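Local atomic coordinates of alpha-actinin-like protein 1 (Schizosaccharomyces pombe, PDB entry 5BVR), a protein that binds actin filaments through its paired calponin-homology domains and helps form and organise the actin ring needed for cytokinesis and septation. Residues Leu78-Ile91 against Leu103-Phe115. Residues are numbered along the deposited sequence; the frame is centred on the assembly and turned at random.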
loop_
_atom_site.group_PDB
_atom_site.type_symbol
_atom_site.label_atom_id
_atom_site.label_comp_id
_atom_site.label_asym_id
_atom_site.label_seq_id
_atom_site.Cartn_x
_atom_site.Cartn_y
_atom_site.Cartn_z
ATOM N N LEU A 78 -9.756 -16.601 5.601
ATOM C CA LEU A 78 -9.712 -16.054 6.949
ATOM C C LEU A 78 -8.949 -16.983 7.871
ATOM O O LEU A 78 -8.173 -16.515 8.707
ATOM C CB LEU A 78 -11.123 -15.763 7.474
ATOM C CG LEU A 78 -11.947 -14.744 6.684
ATOM C CD1 LEU A 78 -13.277 -14.503 7.374
ATOM C CD2 LEU A 78 -11.212 -13.443 6.512
ATOM N N GLU A 79 -9.133 -18.285 7.705
ATOM C CA GLU A 79 -8.422 -19.228 8.547
ATOM C C GLU A 79 -6.923 -19.139 8.274
ATOM O O GLU A 79 -6.125 -19.196 9.220
ATOM C CB GLU A 79 -8.963 -20.649 8.353
ATOM C CG GLU A 79 -10.333 -20.843 9.007
ATOM C CD GLU A 79 -10.324 -20.508 10.495
ATOM O OE1 GLU A 79 -9.383 -20.940 11.201
ATOM O OE2 GLU A 79 -11.245 -19.796 10.950
ATOM N N TYR A 80 -6.527 -18.957 7.012
ATOM C CA TYR A 80 -5.101 -18.784 6.698
ATOM C C TYR A 80 -4.546 -17.537 7.400
ATOM O O TYR A 80 -3.489 -17.572 8.039
ATOM C CB TYR A 80 -4.874 -18.704 5.189
ATOM C CG TYR A 80 -3.442 -18.364 4.857
ATOM C CD1 TYR A 80 -2.450 -19.338 4.894
ATOM C CD2 TYR A 80 -3.074 -17.060 4.562
ATOM C CE1 TYR A 80 -1.140 -19.021 4.618
ATOM C CE2 TYR A 80 -1.765 -16.734 4.281
ATOM C CZ TYR A 80 -0.805 -17.719 4.310
ATOM O OH TYR A 80 0.504 -17.376 4.029
ATOM N N ILE A 81 -5.274 -16.435 7.290
ATOM C CA ILE A 81 -4.861 -15.185 7.922
ATOM C C ILE A 81 -4.690 -15.343 9.440
ATOM O O ILE A 81 -3.662 -14.924 10.022
ATOM C CB ILE A 81 -5.865 -14.071 7.576
ATOM C CG1 ILE A 81 -5.785 -13.781 6.068
ATOM C CG2 ILE A 81 -5.573 -12.798 8.379
ATOM C CD1 ILE A 81 -6.933 -12.893 5.542
ATOM N N LYS A 82 -5.649 -16.008 10.067
ATOM C CA LYS A 82 -5.580 -16.282 11.497
ATOM C C LYS A 82 -4.379 -17.162 11.833
ATOM O O LYS A 82 -3.693 -16.929 12.830
ATOM C CB LYS A 82 -6.877 -16.953 11.953
ATOM C CG LYS A 82 -6.936 -17.258 13.433
ATOM C CD LYS A 82 -8.262 -17.905 13.810
ATOM C CE LYS A 82 -8.318 -18.228 15.303
ATOM N NZ LYS A 82 -9.598 -18.892 15.685
ATOM N N SER A 83 -4.128 -18.168 10.996
ATOM C CA SER A 83 -3.018 -19.102 11.219
ATOM C C SER A 83 -1.660 -18.408 11.243
ATOM O O SER A 83 -0.700 -18.930 11.819
ATOM C CB SER A 83 -3.011 -20.196 10.153
ATOM O OG SER A 83 -2.350 -19.771 8.977
ATOM N N LYS A 84 -1.583 -17.243 10.611
ATOM C CA LYS A 84 -0.358 -16.446 10.583
ATOM C C LYS A 84 -0.311 -15.426 11.719
ATOM O O LYS A 84 0.564 -14.567 11.740
ATOM C CB LYS A 84 -0.214 -15.729 9.231
ATOM C CG LYS A 84 -0.242 -16.663 8.008
ATOM C CD LYS A 84 1.063 -17.422 7.798
ATOM C CE LYS A 84 2.145 -16.519 7.222
ATOM N NZ LYS A 84 3.463 -17.218 7.128
ATOM N N GLY A 85 -1.242 -15.519 12.661
ATOM C CA GLY A 85 -1.250 -14.649 13.825
ATOM C C GLY A 85 -1.791 -13.252 13.614
ATOM O O GLY A 85 -1.546 -12.361 14.432
ATOM N N MET A 86 -2.544 -13.046 12.539
ATOM C CA MET A 86 -3.149 -11.748 12.301
ATOM C C MET A 86 -4.517 -11.699 12.907
ATOM O O MET A 86 -5.276 -12.670 12.795
ATOM C CB MET A 86 -3.283 -11.463 10.809
ATOM C CG MET A 86 -2.041 -10.899 10.181
ATOM S SD MET A 86 -2.052 -11.001 8.405
ATOM C CE MET A 86 -1.789 -12.743 8.111
ATOM N N PRO A 87 -4.872 -10.542 13.489
ATOM C CA PRO A 87 -6.195 -10.353 14.092
ATOM C C PRO A 87 -7.290 -10.327 13.039
ATOM O O PRO A 87 -7.145 -9.617 12.041
ATOM C CB PRO A 87 -6.085 -8.968 14.727
ATOM C CG PRO A 87 -5.097 -8.249 13.867
ATOM C CD PRO A 87 -4.099 -9.282 13.463
ATOM N N LEU A 88 -8.347 -11.100 13.246
ATOM C CA LEU A 88 -9.572 -10.929 12.476
ATOM C C LEU A 88 -10.668 -10.506 13.429
ATOM O O LEU A 88 -11.689 -11.177 13.589
ATOM C CB LEU A 88 -9.932 -12.201 11.718
ATOM C CG LEU A 88 -8.909 -12.514 10.620
ATOM C CD1 LEU A 88 -9.333 -13.723 9.829
ATOM C CD2 LEU A 88 -8.686 -11.326 9.682
ATOM N N THR A 89 -10.408 -9.371 14.066
ATOM C CA THR A 89 -11.326 -8.765 15.006
ATOM C C THR A 89 -12.633 -8.404 14.318
ATOM O O THR A 89 -12.674 -7.538 13.444
ATOM C CB THR A 89 -10.705 -7.500 15.659
ATOM O OG1 THR A 89 -11.705 -6.803 16.411
ATOM C CG2 THR A 89 -10.112 -6.548 14.610
ATOM N N ASN A 90 -13.696 -9.097 14.707
ATOM C CA ASN A 90 -15.038 -8.739 14.277
ATOM C C ASN A 90 -15.248 -8.847 12.760
ATOM O O ASN A 90 -15.977 -8.052 12.178
ATOM C CB ASN A 90 -15.399 -7.322 14.763
ATOM C CG ASN A 90 -15.696 -7.266 16.254
ATOM O OD1 ASN A 90 -15.303 -8.150 17.019
ATOM N ND2 ASN A 90 -16.402 -6.219 16.672
ATOM N N ILE A 91 -14.615 -9.828 12.121
ATOM C CA ILE A 91 -14.930 -10.130 10.727
ATOM C C ILE A 91 -15.179 -11.624 10.546
ATOM O O ILE A 91 -14.452 -12.459 11.078
ATOM C CB ILE A 91 -13.838 -9.632 9.746
ATOM C CG1 ILE A 91 -14.372 -9.646 8.311
ATOM C CG2 ILE A 91 -12.555 -10.433 9.897
ATOM C CD1 ILE A 91 -13.529 -8.861 7.329
ATOM N N LEU A 103 -15.366 -3.374 6.764
ATOM C CA LEU A 103 -14.633 -4.521 7.289
ATOM C C LEU A 103 -13.648 -5.037 6.258
ATOM O O LEU A 103 -12.558 -5.454 6.608
ATOM C CB LEU A 103 -15.598 -5.617 7.737
ATOM C CG LEU A 103 -16.490 -5.228 8.920
ATOM C CD1 LEU A 103 -17.388 -6.403 9.305
ATOM C CD2 LEU A 103 -15.668 -4.798 10.113
ATOM N N ILE A 104 -14.002 -4.949 4.988
ATOM C CA ILE A 104 -13.101 -5.341 3.917
ATOM C C ILE A 104 -11.845 -4.459 3.897
ATOM O O ILE A 104 -10.738 -4.973 3.805
ATOM C CB ILE A 104 -13.828 -5.336 2.561
ATOM C CG1 ILE A 104 -14.762 -6.560 2.471
ATOM C CG2 ILE A 104 -12.818 -5.373 1.421
ATOM C CD1 ILE A 104 -15.753 -6.489 1.337
ATOM N N LEU A 105 -12.015 -3.140 4.015
ATOM C CA LEU A 105 -10.855 -2.242 4.025
ATOM C C LEU A 105 -9.999 -2.514 5.234
ATOM O O LEU A 105 -8.763 -2.449 5.129
ATOM C CB LEU A 105 -11.273 -0.780 3.980
ATOM C CG LEU A 105 -11.932 -0.361 2.663
ATOM C CD1 LEU A 105 -12.336 1.098 2.744
ATOM C CD2 LEU A 105 -11.048 -0.621 1.432
ATOM N N GLY A 106 -10.623 -2.787 6.381
ATOM C CA GLY A 106 -9.908 -3.182 7.588
ATOM C C GLY A 106 -9.043 -4.415 7.393
ATOM O O GLY A 106 -7.901 -4.479 7.841
ATOM N N LEU A 107 -9.609 -5.407 6.729
ATOM C CA LEU A 107 -8.893 -6.626 6.477
ATOM C C LEU A 107 -7.711 -6.386 5.544
ATOM O O LEU A 107 -6.617 -6.878 5.798
ATOM C CB LEU A 107 -9.824 -7.668 5.882
ATOM C CG LEU A 107 -9.211 -9.048 5.638
ATOM C CD1 LEU A 107 -8.698 -9.656 6.923
ATOM C CD2 LEU A 107 -10.236 -9.946 4.983
ATOM N N ILE A 108 -7.929 -5.629 4.474
ATOM C CA ILE A 108 -6.856 -5.353 3.542
ATOM C C ILE A 108 -5.730 -4.598 4.259
ATOM O O ILE A 108 -4.556 -4.895 4.044
ATOM C CB ILE A 108 -7.351 -4.606 2.303
ATOM C CG1 ILE A 108 -8.327 -5.509 1.545
ATOM C CG2 ILE A 108 -6.172 -4.200 1.418
ATOM C CD1 ILE A 108 -9.056 -4.821 0.473
ATOM N N TRP A 109 -6.064 -3.654 5.129
ATOM C CA TRP A 109 -5.013 -2.978 5.884
ATOM C C TRP A 109 -4.202 -3.976 6.724
ATOM O O TRP A 109 -2.981 -3.920 6.759
ATOM C CB TRP A 109 -5.565 -1.868 6.776
ATOM C CG TRP A 109 -4.495 -1.280 7.651
ATOM C CD1 TRP A 109 -4.438 -1.331 9.015
ATOM C CD2 TRP A 109 -3.292 -0.621 7.221
ATOM N NE1 TRP A 109 -3.292 -0.722 9.463
ATOM C CE2 TRP A 109 -2.572 -0.276 8.382
ATOM C CE3 TRP A 109 -2.769 -0.279 5.969
ATOM C CZ2 TRP A 109 -1.349 0.388 8.331
ATOM C CZ3 TRP A 109 -1.561 0.387 5.915
ATOM C CH2 TRP A 109 -0.862 0.716 7.091
ATOM N N THR A 110 -4.878 -4.932 7.348
ATOM C CA THR A 110 -4.188 -5.936 8.131
ATOM C C THR A 110 -3.151 -6.676 7.267
ATOM O O THR A 110 -2.036 -6.942 7.721
ATOM C CB THR A 110 -5.215 -6.910 8.745
ATOM O OG1 THR A 110 -5.976 -6.193 9.724
ATOM C CG2 THR A 110 -4.527 -8.064 9.456
ATOM N N LEU A 111 -3.526 -6.960 6.020
ATOM C CA LEU A 111 -2.644 -7.652 5.081
ATOM C C LEU A 111 -1.498 -6.749 4.619
ATOM O O LEU A 111 -0.373 -7.190 4.534
ATOM C CB LEU A 111 -3.431 -8.184 3.883
ATOM C CG LEU A 111 -4.576 -9.159 4.222
ATOM C CD1 LEU A 111 -5.240 -9.615 2.944
ATOM C CD2 LEU A 111 -4.065 -10.346 4.999
ATOM N N ILE A 112 -1.787 -5.472 4.363
ATOM C CA ILE A 112 -0.730 -4.533 3.987
ATOM C C ILE A 112 0.250 -4.430 5.142
ATOM O O ILE A 112 1.473 -4.471 4.969
ATOM C CB ILE A 112 -1.342 -3.159 3.604
ATOM C CG1 ILE A 112 -2.085 -3.286 2.287
ATOM C CG2 ILE A 112 -0.233 -2.102 3.447
ATOM C CD1 ILE A 112 -2.980 -2.081 1.961
ATOM N N LEU A 113 -0.270 -4.310 6.345
ATOM C CA LEU A 113 0.604 -4.126 7.498
ATOM C C LEU A 113 1.506 -5.335 7.676
ATOM O O LEU A 113 2.709 -5.201 7.883
ATOM C CB LEU A 113 -0.233 -3.891 8.755
ATOM C CG LEU A 113 0.579 -3.637 10.028
ATOM C CD1 LEU A 113 1.540 -2.456 9.855
ATOM C CD2 LEU A 113 -0.378 -3.394 11.191
ATOM N N ARG A 114 0.946 -6.530 7.508
ATOM C CA ARG A 114 1.724 -7.716 7.776
ATOM C C ARG A 114 2.702 -8.005 6.649
ATOM O O ARG A 114 3.865 -8.344 6.892
ATOM C CB ARG A 114 0.809 -8.920 7.966
ATOM C CG ARG A 114 1.523 -10.250 8.054
ATOM C CD ARG A 114 2.493 -10.374 9.209
ATOM N NE ARG A 114 2.940 -11.759 9.303
ATOM C CZ ARG A 114 3.880 -12.296 8.531
ATOM N NH1 ARG A 114 4.508 -11.562 7.616
ATOM N NH2 ARG A 114 4.201 -13.573 8.679
ATOM N N PHE A 115 2.243 -7.871 5.412
ATOM C CA PHE A 115 3.021 -8.377 4.286
ATOM C C PHE A 115 3.838 -7.322 3.553
ATOM O O PHE A 115 4.704 -7.642 2.743
ATOM C CB PHE A 115 2.116 -9.153 3.326
ATOM C CG PHE A 115 1.587 -10.418 3.916
ATOM C CD1 PHE A 115 2.427 -11.516 4.062
ATOM C CD2 PHE A 115 0.288 -10.498 4.369
ATOM C CE1 PHE A 115 1.955 -12.681 4.642
ATOM C CE2 PHE A 115 -0.192 -11.658 4.942
ATOM C CZ PHE A 115 0.649 -12.764 5.067
HETATM O O HOH W 1 1.387 -11.794 11.645
HETATM O O HOH W 2 -8.049 -7.549 10.573
#
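Met86 runs alongside Thr110 of helix 101-117, pointing the opposite way, with its CG against Thr110 CG2; it crosses Arg114 at about a right angle, SD 3.6 Å from Arg114 CB. A bend at the end of the chain (chi3 -73°) brings Met86 CE within 3.7 Å of Phe115 CE2. Met86 SD lies 5.1 Å from the centroid of that ring, 56° off its normal, an oblique Met-aromatic contact. Leu107 fills the centre. A chi1 of -177° turns it so that CD1 meets Leu88 and Ile81 and CD2 meets Leu78; the approach of Leu88 CD2 to Leu107 CD1, 3.2 Å, is tighter than normal van der Waals contact. Ile81 CD1 also meets CD2 of Leu111, and Leu49 of helix 43-53 touches both side chains. At the far end Ile91 CD1 packs on Leu103 CB and O, 3.6 Å from the latter. Cutting Met86 back to an alanine is likely to open a gap beside Arg114 CB and deprive the Phe115 ring of its sulfur and methyl neighbours.

Towards solvent the fit is looser and water joins the two segments. One molecule donates to Pro87 O (2.7 Å) and also hydrogen-bonds Thr110 OG1; another donates to Lys84 O and weakly accepts from Arg114 NE. Lys84 NZ comes within 4.0 Å of Arg114 NH2, like charges that Glu55, in a long, weak ion pair with Lys84, may ease slightly. No direct hydrogen bond crosses, so in the first calponin-homology domain the loop, which enters the actin-binding region at Leu88, is held to helix 101-117, mostly of the same region, by apolar packing and bridging water.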